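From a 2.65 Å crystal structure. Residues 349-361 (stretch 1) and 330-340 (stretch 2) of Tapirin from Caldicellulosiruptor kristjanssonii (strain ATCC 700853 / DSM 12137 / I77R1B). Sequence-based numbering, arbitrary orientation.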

# COMPACT_ATOMS: atom_id res chain seq x y z
N ILE A 349 21.05 2.23 -12.50
CA ILE A 349 20.43 1.46 -13.57
C ILE A 349 21.16 0.12 -13.61
O ILE A 349 22.35 0.07 -13.90
CB ILE A 349 20.52 2.20 -14.91
CG1 ILE A 349 20.26 3.69 -14.71
CG2 ILE A 349 19.57 1.60 -15.95
CD1 ILE A 349 18.89 4.03 -14.13
N LYS A 350 20.45 -0.96 -13.29
CA LYS A 350 21.10 -2.26 -13.22
C LYS A 350 21.26 -2.85 -14.61
O LYS A 350 20.60 -2.44 -15.57
CB LYS A 350 20.30 -3.22 -12.34
CG LYS A 350 20.19 -2.80 -10.89
CD LYS A 350 20.63 -3.93 -9.96
CE LYS A 350 22.14 -4.03 -9.83
NZ LYS A 350 22.62 -5.36 -9.34
N SER A 351 22.14 -3.85 -14.71
CA SER A 351 22.50 -4.44 -15.99
C SER A 351 21.26 -4.90 -16.74
O SER A 351 20.36 -5.53 -16.17
CB SER A 351 23.44 -5.63 -15.80
OG SER A 351 24.48 -5.33 -14.88
N GLY A 352 21.22 -4.60 -18.03
CA GLY A 352 20.12 -4.97 -18.88
C GLY A 352 18.98 -3.97 -18.89
O GLY A 352 18.12 -4.04 -19.78
N ALA A 353 18.94 -3.05 -17.93
CA ALA A 353 17.85 -2.10 -17.80
C ALA A 353 18.09 -0.86 -18.67
O ALA A 353 19.21 -0.54 -19.05
CB ALA A 353 17.69 -1.69 -16.33
N THR A 354 16.99 -0.17 -18.98
CA THR A 354 17.04 1.11 -19.67
C THR A 354 16.14 2.11 -18.95
O THR A 354 14.97 1.83 -18.72
CB THR A 354 16.59 1.00 -21.14
OG1 THR A 354 17.44 0.09 -21.85
CG2 THR A 354 16.66 2.35 -21.80
N LEU A 355 16.70 3.25 -18.59
CA LEU A 355 15.92 4.38 -18.11
C LEU A 355 15.73 5.39 -19.24
O LEU A 355 16.68 5.72 -19.94
CB LEU A 355 16.62 5.05 -16.92
CG LEU A 355 16.07 6.42 -16.51
CD1 LEU A 355 14.58 6.33 -16.23
CD2 LEU A 355 16.78 7.00 -15.29
N TYR A 356 14.49 5.86 -19.43
CA TYR A 356 14.21 7.02 -20.27
C TYR A 356 13.66 8.12 -19.39
O TYR A 356 12.74 7.88 -18.61
CB TYR A 356 13.20 6.71 -21.37
CG TYR A 356 13.50 5.49 -22.21
CD1 TYR A 356 13.22 4.21 -21.73
CD2 TYR A 356 14.05 5.61 -23.49
CE1 TYR A 356 13.47 3.08 -22.49
CE2 TYR A 356 14.31 4.47 -24.27
CZ TYR A 356 14.01 3.21 -23.75
OH TYR A 356 14.27 2.08 -24.49
N CYS A 357 14.22 9.32 -19.51
CA CYS A 357 13.65 10.48 -18.83
C CYS A 357 13.77 11.69 -19.73
O CYS A 357 14.77 11.84 -20.43
CB CYS A 357 14.33 10.75 -17.50
SG CYS A 357 16.13 10.94 -17.58
N ASP A 358 12.74 12.55 -19.73
CA ASP A 358 12.82 13.77 -20.52
C ASP A 358 13.93 14.67 -19.99
O ASP A 358 14.63 15.33 -20.76
CB ASP A 358 11.47 14.49 -20.51
CG ASP A 358 11.51 15.81 -21.30
OD1 ASP A 358 11.51 15.77 -22.55
OD2 ASP A 358 11.54 16.89 -20.65
N GLN A 359 14.12 14.69 -18.67
CA GLN A 359 15.18 15.48 -18.06
C GLN A 359 15.91 14.66 -17.00
O GLN A 359 15.32 13.81 -16.32
CB GLN A 359 14.62 16.76 -17.43
CG GLN A 359 14.33 17.83 -18.45
CD GLN A 359 13.60 18.99 -17.84
OE1 GLN A 359 14.02 19.54 -16.81
NE2 GLN A 359 12.49 19.37 -18.47
N LEU A 360 17.20 14.95 -16.86
CA LEU A 360 18.04 14.32 -15.85
C LEU A 360 18.83 15.40 -15.13
O LEU A 360 19.62 16.12 -15.76
CB LEU A 360 18.97 13.29 -16.47
CG LEU A 360 20.13 12.82 -15.60
CD1 LEU A 360 19.62 12.17 -14.33
CD2 LEU A 360 20.98 11.87 -16.40
N GLU A 361 18.63 15.52 -13.83
CA GLU A 361 19.35 16.48 -13.00
C GLU A 361 20.08 15.72 -11.90
O GLU A 361 19.49 14.88 -11.24
CB GLU A 361 18.37 17.50 -12.39
CG GLU A 361 19.04 18.66 -11.65
CD GLU A 361 18.05 19.48 -10.83
OE1 GLU A 361 18.35 19.78 -9.65
OE2 GLU A 361 16.98 19.83 -11.37
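Stretch 2, residues 330-340: IGSIGIVKKLT

The two stretches pair in parallel through separate ladders whose register shifts by two residues: I349 lies beside I330, but T354 lies beside I333. The extra residues of stretch 1 are absorbed by a type II turn from K350 to A353, closed by A353 N to K350 O (2.9 Å); G352, at phi/psi 86/-15, occupies a conformation that favours glycine. At the start of the turn, K350 N donates to I330 O (3.1 Å).

Beyond it, the strands pairing T354 to C357 with I333 to V336 run at 3°, their axes approaching to 4.5 Å. In extended stretch 2, G334 is clasped by T354 and Y356: G334 N donates to T354 O (2.9 Å) and G334 O accepts from Y356 N (2.7 Å). V336 N then reaches Y356 O (3.0 Å). G334 leaves room for L355, since a CB there would clash with L355 CD1. L355 CD2 packs on L339 CD2 (3.6 Å).

Both chains turn a corner, at D358 and K337, and the pairing continues through it, Q359 N donating to K337 O (3.1 Å), with 6° between the strands that follow. L339 bridges Q359 and E361, its N donating to Q359 O (3.2 Å) and its O accepting from E361 N (3.0 Å). On the Q359 face, the extended K338 side chain forms a salt bridge from NZ to E361 OE2 (2.6 Å).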

# COMPACT_ATOMS: atom_id res chain seq x y z
N ILE A 330 16.77 0.63 -10.58
CA ILE A 330 15.82 0.25 -11.61
C ILE A 330 16.29 -1.06 -12.24
O ILE A 330 17.36 -1.11 -12.86
CB ILE A 330 15.67 1.35 -12.67
CG1 ILE A 330 15.26 2.66 -12.00
CG2 ILE A 330 14.66 0.92 -13.73
CD1 ILE A 330 15.32 3.83 -12.92
N GLY A 331 15.47 -2.11 -12.11
CA GLY A 331 15.91 -3.43 -12.50
C GLY A 331 15.75 -3.75 -13.97
O GLY A 331 16.52 -4.54 -14.52
N SER A 332 14.78 -3.13 -14.63
CA SER A 332 14.52 -3.47 -16.02
C SER A 332 14.17 -2.27 -16.92
O SER A 332 14.73 -2.15 -18.01
CB SER A 332 13.42 -4.53 -16.08
OG SER A 332 13.18 -4.93 -17.42
N ILE A 333 13.26 -1.39 -16.50
CA ILE A 333 12.87 -0.27 -17.38
C ILE A 333 12.36 0.91 -16.56
O ILE A 333 11.76 0.74 -15.49
CB ILE A 333 11.83 -0.73 -18.43
CG1 ILE A 333 11.68 0.32 -19.53
CG2 ILE A 333 10.51 -1.00 -17.78
CD1 ILE A 333 10.90 -0.18 -20.73
N GLY A 334 12.60 2.11 -17.07
CA GLY A 334 12.07 3.32 -16.49
C GLY A 334 11.67 4.31 -17.57
O GLY A 334 12.39 4.49 -18.56
N ILE A 335 10.50 4.92 -17.41
CA ILE A 335 10.04 6.01 -18.26
C ILE A 335 9.44 7.09 -17.38
O ILE A 335 8.31 6.94 -16.90
CB ILE A 335 9.00 5.55 -19.30
CG1 ILE A 335 9.45 4.28 -20.00
CG2 ILE A 335 8.72 6.68 -20.27
CD1 ILE A 335 8.41 3.70 -20.95
N VAL A 336 10.18 8.17 -17.15
CA VAL A 336 9.77 9.21 -16.22
C VAL A 336 9.94 10.57 -16.88
O VAL A 336 10.65 10.71 -17.87
CB VAL A 336 10.56 9.15 -14.89
CG1 VAL A 336 10.68 7.73 -14.42
CG2 VAL A 336 11.93 9.80 -15.05
N LYS A 337 9.25 11.57 -16.32
CA LYS A 337 9.41 12.94 -16.78
C LYS A 337 10.78 13.48 -16.39
O LYS A 337 11.48 14.10 -17.21
CB LYS A 337 8.29 13.82 -16.19
CG LYS A 337 8.19 15.26 -16.73
CD LYS A 337 7.73 15.26 -18.20
CE LYS A 337 7.12 16.59 -18.61
NZ LYS A 337 7.34 16.87 -20.07
N LYS A 338 11.19 13.25 -15.15
CA LYS A 338 12.44 13.78 -14.64
C LYS A 338 12.97 12.81 -13.58
O LYS A 338 12.21 12.19 -12.84
CB LYS A 338 12.25 15.19 -14.05
CG LYS A 338 13.55 15.99 -13.96
CD LYS A 338 13.37 17.37 -13.34
CE LYS A 338 14.73 18.11 -13.32
NZ LYS A 338 14.74 19.46 -12.68
N LEU A 339 14.29 12.66 -13.56
CA LEU A 339 14.97 12.00 -12.46
C LEU A 339 15.94 13.02 -11.90
O LEU A 339 16.73 13.59 -12.64
CB LEU A 339 15.72 10.75 -12.92
CG LEU A 339 16.68 10.19 -11.87
CD1 LEU A 339 15.91 9.63 -10.66
CD2 LEU A 339 17.61 9.14 -12.46
N THR A 340 15.83 13.30 -10.60
CA THR A 340 16.79 14.19 -9.97
C THR A 340 17.38 13.49 -8.76
O THR A 340 16.65 12.96 -7.92
CB THR A 340 16.17 15.56 -9.59
OG1 THR A 340 15.57 15.51 -8.29
CG2 THR A 340 15.13 15.97 -10.58